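Local coordinates for viral macrophage inflammatory protein 2 (PDB 2FJ2) that binds a wide range of chemokine receptors, including human CXCR4, and blocks infection by several HIV-1 strains, at residues Pro38-Leu43 / Ala52-Asp57. Residues are numbered along the deposited sequence; the frame is centred on the assembly and turned at random.
Sequences PGVIFL and ADKSKD
With chi1 at 79°, K54 sets CG between its backbone N and carbonyl carbon, and bends at chi2, chi3 and chi4 then curl the chain across V40 and P38. F42 instead keeps CG anti to its carbonyl carbon (chi1 -69°), which carries the ring toward A52, CE1 coming to 3.3 Å from A52 CB; the methyl sits at the ring's edge, near its plane, while V40 CG2 covers one face toward the rim. K54 runs both carbons and ammonium group over its neighbours: CD rests 3.6 Å from P38 CB, CB presses tightly on V40 CG1 at 3.4 Å, and NZ lies 3.3 Å from that same CG1. The backbones of V40 and A52 form an antiparallel hydrogen-bonded pair, with A52 N to V40 O at 3.0 Å and a weak return bond from V40 N to A52 O at 3.4 Å. Beyond it comes a type I turn from D53 to K56, where D53 OD1 takes the N-H of S55 in an Asx turn, 3.1 Å away. Two uneven bonds thus tie V40 to the end of strand 49-52, K54 joins the turn to P38 and V40, and the join rests largely on apolar burial, which V59 of the chemokine helix 57-65 extends over V40, F42 and A52.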
loop_
_atom_site.group_PDB
_atom_site.type_symbol
_atom_site.label_atom_id
_atom_site.label_comp_id
_atom_site.label_asym_id
_atom_site.label_seq_id
_atom_site.Cartn_x
_atom_site.Cartn_y
_atom_site.Cartn_z
ATOM N N PRO A 38 -3.399 -12.182 0.141
ATOM C CA PRO A 38 -3.489 -12.143 -1.324
ATOM C C PRO A 38 -4.589 -11.165 -1.715
ATOM O O PRO A 38 -5.673 -11.227 -1.136
ATOM C CB PRO A 38 -3.886 -13.562 -1.722
ATOM C CG PRO A 38 -4.343 -14.220 -0.465
ATOM C CD PRO A 38 -3.646 -13.530 0.673
ATOM N N GLY A 39 -4.316 -10.285 -2.673
ATOM C CA GLY A 39 -5.335 -9.365 -3.142
ATOM C C GLY A 39 -5.168 -8.951 -4.587
ATOM O O GLY A 39 -4.061 -8.747 -5.079
ATOM N N VAL A 40 -6.289 -8.798 -5.297
ATOM C CA VAL A 40 -6.272 -8.118 -6.586
ATOM C C VAL A 40 -7.002 -6.779 -6.453
ATOM O O VAL A 40 -7.894 -6.657 -5.614
ATOM C CB VAL A 40 -6.898 -8.956 -7.708
ATOM C CG1 VAL A 40 -6.822 -10.436 -7.354
ATOM C CG2 VAL A 40 -8.332 -8.527 -7.961
ATOM N N ILE A 41 -6.610 -5.803 -7.257
ATOM C CA ILE A 41 -7.217 -4.481 -7.284
ATOM C C ILE A 41 -7.840 -4.198 -8.654
ATOM O O ILE A 41 -7.127 -4.184 -9.658
ATOM C CB ILE A 41 -6.209 -3.361 -6.979
ATOM C CG1 ILE A 41 -5.620 -3.398 -5.572
ATOM C CG2 ILE A 41 -6.839 -2.003 -7.241
ATOM C CD1 ILE A 41 -4.331 -2.617 -5.432
ATOM N N PHE A 42 -9.147 -3.989 -8.672
ATOM C CA PHE A 42 -9.911 -3.682 -9.863
ATOM C C PHE A 42 -9.951 -2.179 -10.111
ATOM O O PHE A 42 -10.284 -1.426 -9.194
ATOM C CB PHE A 42 -11.362 -4.175 -9.760
ATOM C CG PHE A 42 -11.446 -5.689 -9.781
ATOM C CD1 PHE A 42 -11.858 -6.380 -8.655
ATOM C CD2 PHE A 42 -11.100 -6.382 -10.926
ATOM C CE1 PHE A 42 -11.913 -7.763 -8.667
ATOM C CE2 PHE A 42 -11.149 -7.765 -10.933
ATOM C CZ PHE A 42 -11.552 -8.456 -9.806
ATOM N N LEU A 43 -9.637 -1.777 -11.337
ATOM C CA LEU A 43 -9.753 -0.355 -11.663
ATOM C C LEU A 43 -11.131 -0.017 -12.205
ATOM O O LEU A 43 -11.557 -0.546 -13.238
ATOM C CB LEU A 43 -8.662 0.026 -12.672
ATOM C CG LEU A 43 -7.245 0.068 -12.083
ATOM C CD1 LEU A 43 -6.487 1.285 -12.571
ATOM C CD2 LEU A 43 -7.332 0.043 -10.563
ATOM N N ALA A 52 -10.287 -6.777 -3.845
ATOM C CA ALA A 52 -11.156 -7.947 -3.963
ATOM C C ALA A 52 -10.455 -9.231 -3.548
ATOM O O ALA A 52 -9.254 -9.414 -3.760
ATOM C CB ALA A 52 -11.677 -8.053 -5.389
ATOM N N ASP A 53 -11.206 -10.152 -2.949
ATOM C CA ASP A 53 -10.643 -11.424 -2.526
ATOM C C ASP A 53 -10.631 -12.447 -3.663
ATOM O O ASP A 53 -11.649 -13.074 -3.946
ATOM C CB ASP A 53 -11.421 -11.990 -1.333
ATOM C CG ASP A 53 -10.793 -13.252 -0.785
ATOM O OD1 ASP A 53 -9.756 -13.698 -1.326
ATOM O OD2 ASP A 53 -11.322 -13.815 0.196
ATOM N N LYS A 54 -9.466 -12.618 -4.272
ATOM C CA LYS A 54 -9.255 -13.496 -5.413
ATOM C C LYS A 54 -9.541 -14.965 -5.154
ATOM O O LYS A 54 -9.500 -15.797 -6.066
ATOM C CB LYS A 54 -7.804 -13.357 -5.901
ATOM C CG LYS A 54 -6.813 -14.126 -5.042
ATOM C CD LYS A 54 -5.523 -13.337 -4.880
ATOM C CE LYS A 54 -4.536 -13.681 -5.983
ATOM N NZ LYS A 54 -4.370 -12.558 -6.949
ATOM N N SER A 55 -9.841 -15.369 -3.921
ATOM C CA SER A 55 -10.100 -16.808 -3.756
ATOM C C SER A 55 -11.575 -17.111 -3.982
ATOM O O SER A 55 -12.069 -18.182 -3.633
ATOM C CB SER A 55 -9.623 -17.269 -2.382
ATOM O OG SER A 55 -10.690 -17.533 -1.492
ATOM N N LYS A 56 -12.297 -16.159 -4.579
ATOM C CA LYS A 56 -13.735 -16.356 -4.764
ATOM C C LYS A 56 -14.133 -16.397 -6.230
ATOM O O LYS A 56 -13.555 -15.785 -7.122
ATOM C CB LYS A 56 -14.512 -15.273 -4.002
ATOM C CG LYS A 56 -14.849 -15.696 -2.575
ATOM C CD LYS A 56 -15.014 -14.506 -1.647
ATOM C CE LYS A 56 -14.632 -14.850 -0.218
ATOM N NZ LYS A 56 -15.302 -16.087 0.274
ATOM N N ASP A 57 -15.177 -17.175 -6.503
ATOM C CA ASP A 57 -15.619 -17.443 -7.861
ATOM C C ASP A 57 -15.875 -16.189 -8.680
ATOM O O ASP A 57 -15.506 -16.149 -9.859
ATOM C CB ASP A 57 -16.890 -18.311 -7.798
ATOM C CG ASP A 57 -16.555 -19.709 -7.308
ATOM O OD1 ASP A 57 -17.464 -20.411 -6.818
ATOM O OD2 ASP A 57 -15.376 -20.112 -7.416
#